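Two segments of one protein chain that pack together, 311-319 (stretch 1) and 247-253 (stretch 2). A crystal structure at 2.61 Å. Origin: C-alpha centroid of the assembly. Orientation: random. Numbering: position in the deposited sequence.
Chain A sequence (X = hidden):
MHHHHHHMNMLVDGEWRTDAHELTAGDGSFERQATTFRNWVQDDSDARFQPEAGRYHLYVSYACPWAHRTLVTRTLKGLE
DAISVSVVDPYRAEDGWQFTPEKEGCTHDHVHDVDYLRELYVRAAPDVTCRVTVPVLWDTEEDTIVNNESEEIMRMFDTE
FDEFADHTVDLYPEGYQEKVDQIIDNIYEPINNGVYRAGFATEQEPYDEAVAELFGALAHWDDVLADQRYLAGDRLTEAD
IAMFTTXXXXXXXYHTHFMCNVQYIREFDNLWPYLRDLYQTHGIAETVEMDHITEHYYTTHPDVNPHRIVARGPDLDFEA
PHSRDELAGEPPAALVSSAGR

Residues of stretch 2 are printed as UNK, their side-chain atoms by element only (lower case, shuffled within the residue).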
# COMPACT_ATOMS: atom_id res chain seq x y z
N ALA A 311 -9.09 2.35 -0.96
CA ALA A 311 -8.66 0.98 -1.25
C ALA A 311 -9.60 -0.02 -0.60
O ALA A 311 -10.19 0.25 0.45
CB ALA A 311 -7.23 0.76 -0.79
N ARG A 312 -9.73 -1.19 -1.22
CA ARG A 312 -10.66 -2.21 -0.75
C ARG A 312 -10.18 -2.86 0.55
O ARG A 312 -10.92 -2.93 1.53
CB ARG A 312 -10.87 -3.28 -1.83
CG ARG A 312 -11.72 -4.45 -1.39
CD ARG A 312 -12.05 -5.35 -2.57
NE ARG A 312 -12.92 -6.45 -2.19
CZ ARG A 312 -13.51 -7.26 -3.06
NH1 ARG A 312 -13.33 -7.09 -4.36
NH2 ARG A 312 -14.29 -8.25 -2.63
N GLY A 313 -8.94 -3.35 0.54
CA GLY A 313 -8.38 -3.99 1.71
C GLY A 313 -8.79 -5.44 1.84
O GLY A 313 -9.64 -5.92 1.08
N PRO A 314 -8.20 -6.15 2.81
CA PRO A 314 -8.46 -7.58 3.03
C PRO A 314 -9.86 -7.85 3.58
O PRO A 314 -10.49 -6.96 4.13
CB PRO A 314 -7.40 -7.98 4.07
CG PRO A 314 -6.38 -6.87 4.04
CD PRO A 314 -7.16 -5.64 3.71
N ASP A 315 -10.32 -9.09 3.41
CA ASP A 315 -11.58 -9.52 4.02
C ASP A 315 -11.28 -10.08 5.40
O ASP A 315 -11.09 -11.28 5.57
CB ASP A 315 -12.28 -10.56 3.14
CG ASP A 315 -13.75 -10.71 3.47
OD1 ASP A 315 -14.37 -9.70 3.87
OD2 ASP A 315 -14.29 -11.82 3.33
N LEU A 316 -11.25 -9.19 6.39
CA LEU A 316 -10.83 -9.56 7.74
C LEU A 316 -11.98 -10.08 8.59
O LEU A 316 -12.94 -9.36 8.87
CB LEU A 316 -10.18 -8.36 8.43
CG LEU A 316 -8.76 -8.02 7.99
CD1 LEU A 316 -8.27 -6.75 8.68
CD2 LEU A 316 -7.82 -9.18 8.27
N ASP A 317 -11.86 -11.34 9.01
CA ASP A 317 -12.86 -11.94 9.89
C ASP A 317 -12.48 -11.70 11.34
O ASP A 317 -11.89 -12.57 11.99
CB ASP A 317 -12.99 -13.44 9.61
CG ASP A 317 -14.25 -14.03 10.20
OD1 ASP A 317 -15.19 -13.26 10.50
OD2 ASP A 317 -14.30 -15.27 10.37
N PHE A 318 -12.81 -10.52 11.85
CA PHE A 318 -12.55 -10.18 13.25
C PHE A 318 -13.31 -11.11 14.18
O PHE A 318 -12.88 -11.37 15.30
CB PHE A 318 -12.94 -8.72 13.53
CG PHE A 318 -12.00 -7.71 12.94
CD1 PHE A 318 -10.70 -7.61 13.40
CD2 PHE A 318 -12.42 -6.85 11.94
CE1 PHE A 318 -9.83 -6.67 12.87
CE2 PHE A 318 -11.56 -5.91 11.40
CZ PHE A 318 -10.27 -5.82 11.87
N GLU A 319 -14.45 -11.60 13.71
CA GLU A 319 -15.32 -12.44 14.52
C GLU A 319 -14.90 -13.91 14.48
O GLU A 319 -15.62 -14.78 14.97
CB GLU A 319 -16.78 -12.30 14.07
CG GLU A 319 -17.26 -10.86 13.98
CD GLU A 319 -17.71 -10.30 15.33
OE1 GLU A 319 -17.35 -10.89 16.37
OE2 GLU A 319 -18.42 -9.28 15.33
N UNK A 247 -3.41 -1.42 15.77
CA UNK A 247 -3.54 -2.71 15.10
C UNK A 247 -4.82 -2.83 14.28
O UNK A 247 -4.80 -3.38 13.18
c UNK A 247 -3.49 -3.84 16.13
c UNK A 247 -2.30 -5.66 17.38
c UNK A 247 -1.05 -3.60 16.68
c UNK A 247 -2.16 -4.57 16.32
N UNK A 248 -5.91 -2.30 14.81
CA UNK A 248 -7.22 -2.41 14.17
C UNK A 248 -7.26 -1.64 12.84
O UNK A 248 -8.10 -1.91 11.99
c UNK A 248 -8.35 -0.38 15.17
c UNK A 248 -8.35 -1.90 15.10
c UNK A 248 -9.70 -2.42 14.64
N UNK A 249 -6.32 -0.72 12.67
CA UNK A 249 -6.28 0.11 11.46
C UNK A 249 -5.12 -0.26 10.55
O UNK A 249 -4.93 0.35 9.49
n UNK A 249 -10.19 4.74 14.73
c UNK A 249 -9.05 4.10 14.50
c UNK A 249 -6.17 1.59 11.84
c UNK A 249 -7.41 2.15 12.51
c UNK A 249 -7.18 3.57 12.99
n UNK A 249 -8.54 3.31 15.44
n UNK A 249 -8.43 4.24 13.34
N UNK A 250 -4.34 -1.26 10.94
CA UNK A 250 -3.09 -1.57 10.26
C UNK A 250 -3.29 -2.18 8.87
O UNK A 250 -2.73 -1.70 7.89
c UNK A 250 1.47 -1.78 11.22
c UNK A 250 0.13 -1.79 11.54
c UNK A 250 -0.30 -3.21 9.67
c UNK A 250 1.04 -3.20 9.35
c UNK A 250 1.93 -2.48 10.13
c UNK A 250 -2.24 -2.51 11.12
c UNK A 250 -0.78 -2.50 10.77
N UNK A 251 -4.08 -3.25 8.80
CA UNK A 251 -4.21 -4.02 7.56
C UNK A 251 -5.14 -3.39 6.54
O UNK A 251 -5.09 -3.73 5.36
c UNK A 251 -4.68 -5.44 7.88
c UNK A 251 -3.61 -6.26 8.58
o UNK A 251 -3.77 -7.49 8.69
o UNK A 251 -2.60 -5.67 9.01
N UNK A 252 -5.99 -2.46 6.98
CA UNK A 252 -6.90 -1.78 6.06
C UNK A 252 -6.36 -0.43 5.60
O UNK A 252 -6.75 0.08 4.55
o UNK A 252 -9.30 -3.68 7.25
c UNK A 252 -8.27 -1.58 6.72
n UNK A 252 -9.93 -2.69 5.34
c UNK A 252 -9.21 -2.75 6.45
N UNK A 253 -5.46 0.15 6.39
CA UNK A 253 -4.96 1.49 6.11
C UNK A 253 -3.43 1.59 6.15
O UNK A 253 -2.80 1.85 5.12
c UNK A 253 -5.53 2.52 7.11
c UNK A 253 -4.86 3.87 6.92
c UNK A 253 -7.04 2.63 6.95

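Position 247 carries four side-chain carbons, forked at the second. Its side chain is out of reach of stretch 1 and takes no part in the contact. This is leucine, L247. Its backbone O accepts a hydrogen bond from the backbone N of position 250, at 3.1 Å.

Position 248 has three carbons, with CB itself carrying the other two. One of the outer carbons meets the ring of F318. Branching at CB with no further atoms means valine, V248. Its CG2 lies 4.4 Å from CZ of F318. The approach to the phenylalanine ring is oblique, and the contact is apolar.

Position 249 has three carbons in a row, then a nitrogen, then a carbon bearing two more nitrogens. CA-to-CB points away from stretch 1, and nothing there is touched. The guanidinium group makes the residue arginine, R249. NE and NH2 are hydrogen-bonded elsewhere in the structure.

Position 250 has one carbon followed by a ring of six carbons, with no oxygen on the ring. Its end leads away from stretch 1, and it makes no contact there. This is phenylalanine, F250.

Position 251 has two carbons, the second carrying two oxygens. CA-to-CB points toward stretch 1, and CB lies 3.9 Å from CD1 of L316. The carboxylate identifies aspartate, D251. Its backbone O is 3.3 Å from CD of P314. Both carboxylate oxygens are hydrogen-bonded elsewhere in the structure.

Position 252 also has two carbons, but the second carries one oxygen and one nitrogen. Its end reaches L316 and the backbone of R312 and G313. The amide makes it asparagine, N252. Its OD1 is 3.5 Å from CD1 of L316. Its ND2 is 3.9 Å from the backbone O of R312 and 4.2 Å from CA of G313. An ideal CB on G313 would sit 2.7 Å from ND2 of N252, a clash. The backbone angles of G313 call for glycine in their own right.

Position 253 has three carbons, two of them borne by CB. CA-to-CB points away, and the side chain does not reach stretch 1. This is a second valine, V253.

The contact is small, burying 312 Å² over both sides, and no hydrogen bond crosses it. It works by packing. N252 has the largest covered area and lies against the bare backbone of G313, where the CA atoms of the two stretches come closest, 5.1 Å from CA of G313 to CA of N252. P314 and L316 pack on D251 and N252. Farther along, F318 meets V248, although their CA atoms are 9.5 Å apart.

Stretch 2 247-253: LVRFDNV
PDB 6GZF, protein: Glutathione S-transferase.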